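Local coordinates for N6 adenine specific DNA methylase (Encephalitozoon cuniculi, PDB 3Q87), which serves as the catalytic subunit of the Mtq2-Trm112 methyltransferase, which uses S-adenosylmethionine to methylate the translation termination factor eRF1, at residues 14-19 and 144-149; 24-29 and 78-83; 30-35 and 58-63; 120-125 and 154-159. All blocks are in the same frame, centred on the assembly; numbering follows the deposited sequence.

Contact 2 and contact 4 are buried strand pairings of one mixed sheet, parallel in the first and antiparallel in the second; strands 81-84 and 118-124, one from each, are neighbours in it, joined where Y120 N meets V82 O. Contact 1 sets helix 8-20 against edge strand 142-150 at the surface and is mostly charged, whereas contacts 2 and 4 rest on backbone bonds and aliphatic packing. Contact 1 touches contact 4 through the pairing of strands 142-150 and 155-162, and contact 2 through L17 on V83. Contact 3, partly buried, continues strand 26-30 of contact 2 into the S-adenosylmethionine loop and joins loops through polar bonds.

Contact 1 (14-19 and 144-149); sequences MDALER and RILKVR
D15 and R149 form the salt bridge of a mainly polar surface contact, in which helix 8-20 lies over strand 142-150, an outermost strand of the methyltransferase sheet. The axes of the two segments come within 8.9 Å at 132°, A16 lying nearest K147. R149 approaches end-on: NH1 and NH2 both donate to D15 OD2, each at 3.1 Å, and that oxygen lies almost in the guanidinium plane. OD2 receives NH2 on its anti lone pair; NH1 also comes from the anti side, but tilted out of the carboxylate plane, and carboxylate and guanidinium are turned 59° apart. The R149 chain bends at chi3 (-73°), which sets NE off the extended line of the chain.

Beneath the charges, A16 CB rests against L146 CD1 at 4.3 Å and also touches I158 of the next strand. L146 has helix-like backbone angles and, with K147, faces I158 across a classic beta bulge, so that both side chains point toward the helix where a regular strand would turn one of them away.

R19 reaches over the same ground, one face of its guanidinium turned to D15 O and A16 CA of its own helix, both offset toward the rim. R19 NH2 stands 3.6 Å from R149 NH2, and the K147 amine also lies nearby, though the modelled R19-K147 approach is too tight to be trusted. K147 NZ is 5.7 Å from D15 OD2, too far for a direct bond. Bonded to R149, with R19 and K147 further off, D15 probably stays ionised and partly offsets the crowding of positive charge.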
loop_
_atom_site.group_PDB
_atom_site.type_symbol
_atom_site.label_atom_id
_atom_site.label_comp_id
_atom_site.label_asym_id
_atom_site.label_seq_id
_atom_site.Cartn_x
_atom_site.Cartn_y
_atom_site.Cartn_z
ATOM N N MET B 14 -15.517 -4.671 5.820
ATOM C CA MET B 14 -15.909 -3.278 5.671
ATOM C C MET B 14 -16.768 -2.789 6.840
ATOM O O MET B 14 -16.577 -1.672 7.327
ATOM C CB MET B 14 -16.642 -3.066 4.348
ATOM C CG MET B 14 -15.736 -3.282 3.143
ATOM S SD MET B 14 -16.545 -3.038 1.537
ATOM C CE MET B 14 -16.785 -1.255 1.503
ATOM N N ASP B 15 -17.710 -3.618 7.282
ATOM C CA ASP B 15 -18.570 -3.249 8.403
ATOM C C ASP B 15 -17.743 -3.019 9.664
ATOM O O ASP B 15 -17.947 -2.033 10.370
ATOM C CB ASP B 15 -19.648 -4.310 8.667
ATOM C CG ASP B 15 -20.807 -4.242 7.673
ATOM O OD1 ASP B 15 -20.878 -3.281 6.869
ATOM O OD2 ASP B 15 -21.653 -5.161 7.699
ATOM N N ALA B 16 -16.794 -3.912 9.938
ATOM C CA ALA B 16 -15.946 -3.734 11.113
ATOM C C ALA B 16 -15.066 -2.475 11.036
ATOM O O ALA B 16 -14.892 -1.772 12.039
ATOM C CB ALA B 16 -15.114 -4.972 11.379
ATOM N N LEU B 17 -14.518 -2.198 9.854
ATOM C CA LEU B 17 -13.694 -1.006 9.639
ATOM C C LEU B 17 -14.526 0.242 9.874
ATOM O O LEU B 17 -14.055 1.237 10.429
ATOM C CB LEU B 17 -13.127 -0.978 8.215
ATOM C CG LEU B 17 -12.059 -2.037 7.896
ATOM C CD1 LEU B 17 -11.774 -2.081 6.414
ATOM C CD2 LEU B 17 -10.777 -1.772 8.679
ATOM N N GLU B 18 -15.775 0.179 9.444
ATOM C CA GLU B 18 -16.658 1.319 9.581
ATOM C C GLU B 18 -16.868 1.680 11.052
ATOM O O GLU B 18 -16.868 2.858 11.415
ATOM C CB GLU B 18 -17.998 1.037 8.893
ATOM C CG GLU B 18 -18.871 2.262 8.755
ATOM C CD GLU B 18 -18.186 3.372 7.989
ATOM O OE1 GLU B 18 -17.310 3.072 7.141
ATOM O OE2 GLU B 18 -18.527 4.552 8.233
ATOM N N ARG B 19 -17.027 0.667 11.897
ATOM C CA ARG B 19 -17.324 0.895 13.304
ATOM C C ARG B 19 -16.103 1.418 14.041
ATOM O O ARG B 19 -16.233 2.174 15.004
ATOM C CB ARG B 19 -17.850 -0.380 13.971
ATOM C CG ARG B 19 -19.063 -0.961 13.262
ATOM C CD ARG B 19 -19.704 -2.097 14.047
ATOM N NE ARG B 19 -20.040 -3.221 13.176
ATOM C CZ ARG B 19 -19.389 -4.384 13.170
ATOM N NH1 ARG B 19 -18.372 -4.591 14.003
ATOM N NH2 ARG B 19 -19.761 -5.349 12.336
ATOM N N ARG B 144 -7.275 -8.972 19.046
ATOM C CA ARG B 144 -8.619 -9.356 19.453
ATOM C C ARG B 144 -9.468 -9.621 18.228
ATOM O O ARG B 144 -9.225 -9.052 17.156
ATOM C CB ARG B 144 -9.268 -8.310 20.356
ATOM C CG ARG B 144 -9.554 -6.970 19.715
ATOM C CD ARG B 144 -10.089 -6.015 20.769
ATOM N NE ARG B 144 -10.528 -4.737 20.216
ATOM C CZ ARG B 144 -11.795 -4.433 19.944
ATOM N NH1 ARG B 144 -12.759 -5.321 20.169
ATOM N NH2 ARG B 144 -12.101 -3.239 19.445
ATOM N N ILE B 145 -10.448 -10.506 18.386
ATOM C CA ILE B 145 -11.381 -10.815 17.314
ATOM C C ILE B 145 -12.472 -9.760 17.277
ATOM O O ILE B 145 -13.405 -9.792 18.075
ATOM C CB ILE B 145 -11.998 -12.205 17.508
ATOM C CG1 ILE B 145 -10.909 -13.270 17.397
ATOM C CG2 ILE B 145 -13.099 -12.456 16.489
ATOM C CD1 ILE B 145 -11.434 -14.691 17.485
ATOM N N LEU B 146 -12.348 -8.817 16.348
ATOM C CA LEU B 146 -13.278 -7.697 16.265
ATOM C C LEU B 146 -14.704 -8.144 15.981
ATOM O O LEU B 146 -15.657 -7.588 16.521
ATOM C CB LEU B 146 -12.834 -6.708 15.180
ATOM C CG LEU B 146 -12.219 -5.393 15.638
ATOM C CD1 LEU B 146 -12.257 -4.380 14.500
ATOM C CD2 LEU B 146 -12.985 -4.866 16.816
ATOM N N LYS B 147 -14.851 -9.137 15.117
ATOM C CA LYS B 147 -16.177 -9.552 14.695
ATOM C C LYS B 147 -16.192 -10.974 14.182
ATOM O O LYS B 147 -15.256 -11.418 13.526
ATOM C CB LYS B 147 -16.729 -8.611 13.619
ATOM C CG LYS B 147 -17.978 -9.155 12.949
ATOM C CD LYS B 147 -18.993 -8.062 12.688
ATOM C CE LYS B 147 -20.417 -8.627 12.728
ATOM N NZ LYS B 147 -21.466 -7.572 12.879
ATOM N N VAL B 148 -17.258 -11.691 14.514
ATOM C CA VAL B 148 -17.489 -13.022 13.986
ATOM C C VAL B 148 -18.821 -12.995 13.257
ATOM O O VAL B 148 -19.763 -12.357 13.713
ATOM C CB VAL B 148 -17.543 -14.077 15.097
ATOM C CG1 VAL B 148 -17.579 -15.468 14.488
ATOM C CG2 VAL B 148 -16.344 -13.931 16.009
ATOM N N ARG B 149 -18.893 -13.663 12.114
ATOM C CA ARG B 149 -20.104 -13.624 11.312
ATOM C C ARG B 149 -20.168 -14.841 10.406
ATOM O O ARG B 149 -19.222 -15.140 9.674
ATOM C CB ARG B 149 -20.168 -12.329 10.498
ATOM C CG ARG B 149 -21.480 -12.113 9.763
ATOM C CD ARG B 149 -21.430 -10.882 8.883
ATOM N NE ARG B 149 -21.463 -9.642 9.659
ATOM C CZ ARG B 149 -21.469 -8.418 9.129
ATOM N NH1 ARG B 149 -21.433 -8.254 7.814
ATOM N NH2 ARG B 149 -21.507 -7.350 9.917
#

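Contact 2 (24-29 and 78-83); sequences MKIVLD and SVDVVV
D80 carries its CG beside its own backbone N and anti to its carbonyl carbon (chi1 -62°); from there OD2 reaches I26 N. It accepts that amide through its anti lone pair, at 2.8 Å and almost straight (174°). I26 O in turn receives two amides, D80 N at 3.0 Å and V81 N at 3.2 Å, so both N and O of I26 are bonded, to the D80 side chain and to backbone. K25 CB and CD lie against the same carboxylate, but NZ turns off to E23 O. Beyond, the strands run parallel: L28 N donates to V81 O at 2.7 Å, and V83 N to L28 O at 2.9 Å. V27 CG1 slants across to V83 CG2 at 3.9 Å on one face of the sheet; on the other, L28 CB meets V79 CG1 at 4.0 Å. At the carboxyl end D29 OD2 is held by T32 and T38, close to the S-adenosylmethionine site. In this Rossmann-like sheet strand 46-51 lies on the far side of 26-30, helices 8-20 and 36-41 pack on the V83, V27 and D29 side, and Trm112 reaches the S78 end, away from the cofactor, where its G7 O bonds S78 OG.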
loop_
_atom_site.group_PDB
_atom_site.type_symbol
_atom_site.label_atom_id
_atom_site.label_comp_id
_atom_site.label_asym_id
_atom_site.label_seq_id
_atom_site.Cartn_x
_atom_site.Cartn_y
_atom_site.Cartn_z
ATOM N N MET B 24 -7.556 9.764 9.254
ATOM C CA MET B 24 -6.272 10.458 9.254
ATOM C C MET B 24 -5.079 9.509 9.318
ATOM O O MET B 24 -4.051 9.845 9.897
ATOM C CB MET B 24 -6.184 11.423 10.437
ATOM C CG MET B 24 -7.134 12.600 10.359
ATOM S SD MET B 24 -7.057 13.404 8.759
ATOM C CE MET B 24 -8.649 12.924 8.088
ATOM N N LYS B 25 -5.206 8.326 8.736
ATOM C CA LYS B 25 -4.086 7.402 8.707
ATOM C C LYS B 25 -3.533 7.242 7.302
ATOM O O LYS B 25 -4.167 7.652 6.323
ATOM C CB LYS B 25 -4.501 6.048 9.266
ATOM C CG LYS B 25 -5.058 6.119 10.690
ATOM C CD LYS B 25 -4.001 6.597 11.670
ATOM C CE LYS B 25 -4.545 6.682 13.084
ATOM N NZ LYS B 25 -5.311 7.948 13.276
ATOM N N ILE B 26 -2.339 6.666 7.204
ATOM C CA ILE B 26 -1.870 6.134 5.932
ATOM C C ILE B 26 -2.158 4.638 5.979
ATOM O O ILE B 26 -1.640 3.935 6.827
ATOM C CB ILE B 26 -0.365 6.392 5.688
ATOM C CG1 ILE B 26 -0.088 7.893 5.586
ATOM C CG2 ILE B 26 0.092 5.718 4.387
ATOM C CD1 ILE B 26 1.424 8.214 5.451
ATOM N N VAL B 27 -3.031 4.168 5.094
ATOM C CA VAL B 27 -3.532 2.800 5.182
ATOM C C VAL B 27 -3.155 2.031 3.938
ATOM O O VAL B 27 -3.295 2.520 2.808
ATOM C CB VAL B 27 -5.074 2.753 5.310
ATOM C CG1 VAL B 27 -5.571 1.301 5.430
ATOM C CG2 VAL B 27 -5.530 3.574 6.494
ATOM N N LEU B 28 -2.659 0.825 4.149
ATOM C CA LEU B 28 -2.344 -0.050 3.038
ATOM C C LEU B 28 -3.492 -1.031 2.889
ATOM O O LEU B 28 -3.730 -1.832 3.798
ATOM C CB LEU B 28 -1.050 -0.813 3.318
ATOM C CG LEU B 28 -0.526 -1.677 2.165
ATOM C CD1 LEU B 28 0.117 -0.816 1.081
ATOM C CD2 LEU B 28 0.477 -2.706 2.680
ATOM N N ASP B 29 -4.212 -0.941 1.770
ATOM C CA ASP B 29 -5.248 -1.921 1.433
ATOM C C ASP B 29 -4.562 -3.035 0.646
ATOM O O ASP B 29 -4.367 -2.935 -0.564
ATOM C CB ASP B 29 -6.354 -1.276 0.583
ATOM C CG ASP B 29 -7.413 -2.280 0.111
ATOM O OD1 ASP B 29 -7.434 -3.436 0.611
ATOM O OD2 ASP B 29 -8.236 -1.908 -0.765
ATOM N N SER B 78 6.407 3.645 6.945
ATOM C CA SER B 78 5.634 4.771 6.452
ATOM C C SER B 78 4.135 4.527 6.512
ATOM O O SER B 78 3.347 5.416 6.230
ATOM C CB SER B 78 6.077 5.123 5.035
ATOM O OG SER B 78 7.416 5.594 5.058
ATOM N N VAL B 79 3.746 3.324 6.901
ATOM C CA VAL B 79 2.331 2.951 6.927
ATOM C C VAL B 79 1.814 2.832 8.350
ATOM O O VAL B 79 2.458 2.203 9.201
ATOM C CB VAL B 79 2.106 1.617 6.181
ATOM C CG1 VAL B 79 0.639 1.136 6.311
ATOM C CG2 VAL B 79 2.524 1.767 4.729
ATOM N N ASP B 80 0.657 3.433 8.616
ATOM C CA ASP B 80 0.008 3.290 9.929
ATOM C C ASP B 80 -0.775 1.984 10.101
ATOM O O ASP B 80 -0.693 1.336 11.136
ATOM C CB ASP B 80 -0.963 4.438 10.172
ATOM C CG ASP B 80 -0.283 5.788 10.209
ATOM O OD1 ASP B 80 0.660 5.977 11.015
ATOM O OD2 ASP B 80 -0.723 6.662 9.435
ATOM N N VAL B 81 -1.575 1.636 9.097
ATOM C CA VAL B 81 -2.475 0.491 9.187
ATOM C C VAL B 81 -2.434 -0.338 7.910
ATOM O O VAL B 81 -2.359 0.207 6.795
ATOM C CB VAL B 81 -3.948 0.961 9.367
ATOM C CG1 VAL B 81 -4.936 -0.219 9.330
ATOM C CG2 VAL B 81 -4.098 1.772 10.638
ATOM N N VAL B 82 -2.509 -1.653 8.085
ATOM C CA VAL B 82 -2.671 -2.577 6.980
ATOM C C VAL B 82 -4.018 -3.304 7.103
ATOM O O VAL B 82 -4.359 -3.812 8.171
ATOM C CB VAL B 82 -1.528 -3.623 6.968
ATOM C CG1 VAL B 82 -1.815 -4.715 5.939
ATOM C CG2 VAL B 82 -0.173 -2.948 6.685
ATOM N N VAL B 83 -4.778 -3.342 6.018
ATOM C CA VAL B 83 -6.032 -4.081 5.964
ATOM C C VAL B 83 -5.877 -5.163 4.901
ATOM O O VAL B 83 -5.420 -4.885 3.791
ATOM C CB VAL B 83 -7.200 -3.163 5.537
ATOM C CG1 VAL B 83 -8.493 -3.971 5.451
ATOM C CG2 VAL B 83 -7.334 -1.975 6.495
#

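Contact 3 (30-35 and 58-63). With SAM (S-adenosylmethionine), chain D.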
loop_
_atom_site.group_PDB
_atom_site.type_symbol
_atom_site.label_atom_id
_atom_site.label_comp_id
_atom_site.label_asym_id
_atom_site.label_seq_id
_atom_site.Cartn_x
_atom_site.Cartn_y
_atom_site.Cartn_z
ATOM N N LEU B 30 -4.170 -4.085 1.353
ATOM C CA LEU B 30 -3.410 -5.181 0.774
ATOM C C LEU B 30 -4.366 -6.191 0.136
ATOM O O LEU B 30 -5.325 -6.603 0.775
ATOM C CB LEU B 30 -2.610 -5.846 1.895
ATOM C CG LEU B 30 -1.602 -6.942 1.572
ATOM C CD1 LEU B 30 -0.545 -6.411 0.646
ATOM C CD2 LEU B 30 -0.962 -7.454 2.866
ATOM N N GLY B 31 -4.100 -6.607 -1.101
ATOM C CA GLY B 31 -5.039 -7.453 -1.824
ATOM C C GLY B 31 -6.305 -6.652 -2.131
ATOM O O GLY B 31 -7.428 -7.077 -1.866
ATOM N N THR B 32 -6.108 -5.477 -2.714
ATOM C CA THR B 32 -7.188 -4.538 -2.935
ATOM C C THR B 32 -8.178 -5.050 -3.955
ATOM O O THR B 32 -9.332 -4.633 -3.951
ATOM C CB THR B 32 -6.652 -3.167 -3.422
ATOM O OG1 THR B 32 -7.741 -2.268 -3.615
ATOM C CG2 THR B 32 -5.887 -3.316 -4.720
ATOM N N SER B 33 -7.724 -5.946 -4.827
ATOM C CA SER B 33 -8.537 -6.386 -5.967
ATOM C C SER B 33 -9.023 -5.174 -6.785
ATOM O O SER B 33 -8.193 -4.396 -7.266
ATOM C CB SER B 33 -9.689 -7.274 -5.519
ATOM O OG SER B 33 -10.312 -7.892 -6.638
ATOM N N THR B 34 -10.334 -4.992 -6.945
ATOM C CA THR B 34 -10.837 -3.802 -7.662
ATOM C C THR B 34 -11.192 -2.594 -6.765
ATOM O O THR B 34 -11.759 -1.596 -7.238
ATOM C CB THR B 34 -12.039 -4.128 -8.621
ATOM O OG1 THR B 34 -13.087 -4.766 -7.886
ATOM C CG2 THR B 34 -11.600 -5.038 -9.767
ATOM N N GLY B 35 -10.869 -2.690 -5.478
ATOM C CA GLY B 35 -10.822 -1.512 -4.621
ATOM C C GLY B 35 -12.079 -1.130 -3.868
ATOM O O GLY B 35 -12.226 0.020 -3.458
ATOM N N GLU B 58 -6.065 -3.197 -13.128
ATOM C CA GLU B 58 -6.423 -2.547 -14.388
ATOM C C GLU B 58 -7.908 -2.165 -14.470
ATOM O O GLU B 58 -8.287 -1.324 -15.278
ATOM C CB GLU B 58 -6.061 -3.444 -15.573
ATOM C CG GLU B 58 -4.568 -3.442 -15.910
ATOM C CD GLU B 58 -4.196 -4.529 -16.914
ATOM O OE1 GLU B 58 -5.064 -5.377 -17.233
ATOM O OE2 GLU B 58 -3.036 -4.543 -17.377
ATOM N N SER B 59 -8.741 -2.784 -13.637
ATOM C CA SER B 59 -10.156 -2.428 -13.580
ATOM C C SER B 59 -10.533 -1.874 -12.205
ATOM O O SER B 59 -11.659 -2.049 -11.725
ATOM C CB SER B 59 -11.018 -3.643 -13.936
ATOM O OG SER B 59 -10.741 -4.064 -15.261
ATOM N N HIS B 60 -9.586 -1.194 -11.574
ATOM C CA HIS B 60 -9.746 -0.746 -10.191
ATOM C C HIS B 60 -10.666 0.481 -10.105
ATOM O O HIS B 60 -10.651 1.335 -11.001
ATOM C CB HIS B 60 -8.361 -0.447 -9.601
ATOM C CG HIS B 60 -8.357 -0.184 -8.128
ATOM N ND1 HIS B 60 -7.886 -1.097 -7.206
ATOM C CD2 HIS B 60 -8.744 0.901 -7.419
ATOM C CE1 HIS B 60 -7.995 -0.590 -5.994
ATOM N NE2 HIS B 60 -8.498 0.628 -6.097
ATOM N N ARG B 61 -11.469 0.559 -9.040
ATOM C CA ARG B 61 -12.342 1.712 -8.805
ATOM C C ARG B 61 -11.547 3.009 -8.820
ATOM O O ARG B 61 -12.044 4.069 -9.206
ATOM C CB ARG B 61 -13.053 1.579 -7.461
ATOM C CG ARG B 61 -14.219 0.627 -7.502
ATOM C CD ARG B 61 -14.659 0.282 -6.110
ATOM N NE ARG B 61 -15.867 -0.529 -6.124
ATOM C CZ ARG B 61 -15.928 -1.775 -6.573
ATOM N NH1 ARG B 61 -14.841 -2.359 -7.052
ATOM N NH2 ARG B 61 -17.077 -2.444 -6.524
ATOM N N GLY B 62 -10.299 2.918 -8.388
ATOM C CA GLY B 62 -9.390 4.036 -8.493
ATOM C C GLY B 62 -8.633 4.237 -7.209
ATOM O O GLY B 62 -9.185 4.058 -6.121
ATOM N N GLY B 63 -7.364 4.608 -7.325
ATOM C CA GLY B 63 -6.575 4.809 -6.133
ATOM C C GLY B 63 -5.106 4.883 -6.458
ATOM O O GLY B 63 -4.725 5.170 -7.589
HETATM N N SAM D . -9.958 -6.805 -0.957
HETATM C CA SAM D . -10.829 -7.611 -1.823
HETATM C C SAM D . -12.156 -7.871 -1.097
HETATM O O SAM D . -13.189 -8.146 -1.708
HETATM O OXT SAM D . -12.230 -7.809 0.129
HETATM C CB SAM D . -10.177 -8.912 -2.368
HETATM C CG SAM D . -9.855 -10.111 -1.441
HETATM S SD SAM D . -9.314 -11.693 -2.227
HETATM C CE SAM D . -9.950 -12.941 -1.089
HETATM C "C5'" SAM D . -7.545 -11.771 -1.850
HETATM C "C4'" SAM D . -6.803 -10.792 -2.746
HETATM O "O4'" SAM D . -5.410 -10.882 -2.496
HETATM C "C3'" SAM D . -7.012 -11.069 -4.228
HETATM O "O3'" SAM D . -7.330 -9.852 -4.864
HETATM C "C2'" SAM D . -5.668 -11.570 -4.716
HETATM O "O2'" SAM D . -5.363 -11.198 -6.040
HETATM C "C1'" SAM D . -4.733 -10.897 -3.737
HETATM N N9 SAM D . -3.492 -11.625 -3.520
HETATM C C8 SAM D . -3.252 -12.979 -3.579
HETATM N N7 SAM D . -1.947 -13.175 -3.287
HETATM C C5 SAM D . -1.374 -11.960 -3.036
HETATM C C6 SAM D . -0.097 -11.562 -2.683
HETATM N N6 SAM D . 0.858 -12.473 -2.527
HETATM N N1 SAM D . 0.182 -10.219 -2.491
HETATM C C2 SAM D . -0.802 -9.256 -2.642
HETATM N N3 SAM D . -2.076 -9.660 -2.990
HETATM C C4 SAM D . -2.343 -10.978 -3.184
#
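H60 and T32 meet tip to tip, CE1 of the ring standing 2.9 Å from T32 OG1, which lies at the ring edge near its plane; the hydroxyl is bonded to D29 and T38. H60 CG is anti to the backbone N (chi1 -171°), and the ring lies against the 32-35 turn, T34 O 3.7 Å above the centre of one face. H60 ND1 gives S33 O a weak bond of 3.3 Å. R61 holds T34 O from opposite faces of the carbonyl plane: its backbone N donates at 2.8 Å, tilted from that plane, and NH1 at 3.2 Å from well above it, with a further weak bond from NH1 to T34 OG1. T32-G35 is a type II' turn closed by G35 N on T32 O, part of the glycine-rich loop that follows the first strand in class I methyltransferases. G31 O accepts from the S-adenosylmethionine amine N at 2.7 Å. S33 CB packs 3.6 Å from the ribose O3', while S33 N bonds D51, an acid that also binds the cofactor. G35 takes the N-cap position of helix 36-41, its CA 3.3 Å from H60 CE1.

Contact 4 (120-125 and 154-159); sequences YLLVIE and ETVYII
L122 and V156 cross at about a right angle in the packed part of this antiparallel pairing, with L122 CD1 3.6 Å from V156 CG1. Two hydrogen-bonded pairs hold the backbone there: L121 with I159, whose I159 N reaches L121 O at 2.7 Å, and V123 with Y157, whose Y157 N reaches V123 O at 2.8 Å. The L122, I124, V156 and I158 face meets helix 8-20 and the S-adenosylmethionine-binding N85; on the other, L121 and I159 lie under helix 129-138. Strand 155-162, inserted antiparallel between 118-124 and 142-150, is the hallmark of the class I methyltransferase sheet.

Toward E125 the contact opens to solvent and becomes polar. E125 OE1 accepts from Y157 OH through its anti lone pair at 2.9 Å, and from T155 OG1 at 3.2 Å, the latter from above the carboxylate plane. The threonine hydroxyl sits between its backbone N and carbonyl carbon (chi1 68°), facing that oxygen. E154 OE2 turns instead to A126 N, while its OE1 lies 3.6 Å from I124 CD1. Two hydroxyl donors on one oxygen would favour an ionised E125, opposed somewhat by nearby E154, and restrain its carboxylate just past the strand end.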
loop_
_atom_site.group_PDB
_atom_site.type_symbol
_atom_site.label_atom_id
_atom_site.label_comp_id
_atom_site.label_asym_id
_atom_site.label_seq_id
_atom_site.Cartn_x
_atom_site.Cartn_y
_atom_site.Cartn_z
ATOM N N TYR B 120 -5.782 -5.060 10.338
ATOM C CA TYR B 120 -7.085 -5.730 10.346
ATOM C C TYR B 120 -6.992 -6.880 9.347
ATOM O O TYR B 120 -6.708 -6.660 8.167
ATOM C CB TYR B 120 -8.188 -4.755 9.942
ATOM C CG TYR B 120 -8.361 -3.605 10.913
ATOM C CD1 TYR B 120 -9.191 -3.725 12.018
ATOM C CD2 TYR B 120 -7.671 -2.408 10.738
ATOM C CE1 TYR B 120 -9.348 -2.666 12.920
ATOM C CE2 TYR B 120 -7.819 -1.350 11.633
ATOM C CZ TYR B 120 -8.660 -1.488 12.720
ATOM O OH TYR B 120 -8.805 -0.444 13.610
ATOM N N LEU B 121 -7.199 -8.103 9.823
ATOM C CA LEU B 121 -7.027 -9.291 8.989
ATOM C C LEU B 121 -8.292 -10.144 9.008
ATOM O O LEU B 121 -8.871 -10.359 10.060
ATOM C CB LEU B 121 -5.840 -10.115 9.483
ATOM C CG LEU B 121 -5.565 -11.449 8.787
ATOM C CD1 LEU B 121 -5.111 -11.228 7.336
ATOM C CD2 LEU B 121 -4.495 -12.222 9.565
ATOM N N LEU B 122 -8.720 -10.622 7.843
ATOM C CA LEU B 122 -9.871 -11.505 7.774
ATOM C C LEU B 122 -9.405 -12.942 7.621
ATOM O O LEU B 122 -8.492 -13.233 6.858
ATOM C CB LEU B 122 -10.807 -11.129 6.615
ATOM C CG LEU B 122 -12.075 -11.999 6.482
ATOM C CD1 LEU B 122 -13.170 -11.229 5.780
ATOM C CD2 LEU B 122 -11.817 -13.323 5.752
ATOM N N VAL B 123 -10.051 -13.839 8.357
ATOM C CA VAL B 123 -9.713 -15.239 8.324
ATOM C C VAL B 123 -11.026 -16.026 8.387
ATOM O O VAL B 123 -12.041 -15.477 8.767
ATOM C CB VAL B 123 -8.802 -15.590 9.514
ATOM C CG1 VAL B 123 -8.802 -17.060 9.749
ATOM C CG2 VAL B 123 -7.378 -15.069 9.280
ATOM N N ILE B 124 -11.014 -17.289 7.980
ATOM C CA ILE B 124 -12.188 -18.137 8.154
ATOM C C ILE B 124 -11.892 -19.280 9.129
ATOM O O ILE B 124 -10.744 -19.540 9.454
ATOM C CB ILE B 124 -12.710 -18.692 6.812
ATOM C CG1 ILE B 124 -11.650 -19.564 6.143
ATOM C CG2 ILE B 124 -13.150 -17.547 5.899
ATOM C CD1 ILE B 124 -12.178 -20.335 4.943
ATOM N N GLU B 125 -12.938 -19.954 9.598
ATOM C CA GLU B 125 -12.784 -20.989 10.614
ATOM C C GLU B 125 -11.759 -22.040 10.195
ATOM O O GLU B 125 -10.969 -22.519 11.016
ATOM C CB GLU B 125 -14.135 -21.645 10.906
ATOM C CG GLU B 125 -14.193 -22.427 12.206
ATOM C CD GLU B 125 -15.625 -22.748 12.606
ATOM O OE1 GLU B 125 -16.296 -21.873 13.203
ATOM O OE2 GLU B 125 -16.086 -23.872 12.316
ATOM N N GLU B 154 -19.138 -20.332 5.080
ATOM C CA GLU B 154 -18.334 -20.486 6.295
ATOM C C GLU B 154 -18.539 -19.359 7.294
ATOM O O GLU B 154 -19.459 -18.553 7.167
ATOM C CB GLU B 154 -16.841 -20.645 5.959
ATOM C CG GLU B 154 -15.995 -21.228 7.107
ATOM C CD GLU B 154 -14.883 -22.141 6.616
ATOM O OE1 GLU B 154 -14.935 -22.570 5.442
ATOM O OE2 GLU B 154 -13.962 -22.444 7.403
ATOM N N THR B 155 -17.685 -19.321 8.305
ATOM C CA THR B 155 -17.766 -18.275 9.309
ATOM C C THR B 155 -16.521 -17.403 9.223
ATOM O O THR B 155 -15.400 -17.897 9.166
ATOM C CB THR B 155 -17.907 -18.853 10.725
ATOM O OG1 THR B 155 -16.694 -19.521 11.088
ATOM C CG2 THR B 155 -19.052 -19.853 10.780
ATOM N N VAL B 156 -16.734 -16.099 9.222
ATOM C CA VAL B 156 -15.654 -15.154 9.027
ATOM C C VAL B 156 -15.204 -14.553 10.353
ATOM O O VAL B 156 -16.037 -14.169 11.177
ATOM C CB VAL B 156 -16.121 -14.023 8.097
ATOM C CG1 VAL B 156 -15.210 -12.825 8.217
ATOM C CG2 VAL B 156 -16.181 -14.517 6.679
ATOM N N TYR B 157 -13.890 -14.466 10.551
ATOM C CA TYR B 157 -13.314 -13.798 11.713
ATOM C C TYR B 157 -12.472 -12.591 11.312
ATOM O O TYR B 157 -11.557 -12.696 10.497
ATOM C CB TYR B 157 -12.446 -14.769 12.513
ATOM C CG TYR B 157 -13.181 -16.012 12.973
ATOM C CD1 TYR B 157 -13.553 -16.171 14.305
ATOM C CD2 TYR B 157 -13.507 -17.020 12.079
ATOM C CE1 TYR B 157 -14.228 -17.303 14.734
ATOM C CE2 TYR B 157 -14.180 -18.162 12.497
ATOM C CZ TYR B 157 -14.538 -18.297 13.826
ATOM O OH TYR B 157 -15.205 -19.423 14.246
ATOM N N ILE B 158 -12.784 -11.443 11.889
ATOM C CA ILE B 158 -11.988 -10.252 11.653
ATOM C C ILE B 158 -11.048 -9.995 12.821
ATOM O O ILE B 158 -11.468 -9.691 13.940
ATOM C CB ILE B 158 -12.867 -9.038 11.397
ATOM C CG1 ILE B 158 -13.663 -9.262 10.104
ATOM C CG2 ILE B 158 -12.011 -7.766 11.339
ATOM C CD1 ILE B 158 -14.772 -8.278 9.924
ATOM N N ILE B 159 -9.763 -10.142 12.546
ATOM C CA ILE B 159 -8.743 -9.974 13.563
ATOM C C ILE B 159 -8.194 -8.557 13.563
ATOM O O ILE B 159 -7.830 -8.029 12.517
ATOM C CB ILE B 159 -7.616 -10.973 13.342
ATOM C CG1 ILE B 159 -8.165 -12.391 13.441
ATOM C CG2 ILE B 159 -6.518 -10.794 14.375
ATOM C CD1 ILE B 159 -7.083 -13.457 13.403
#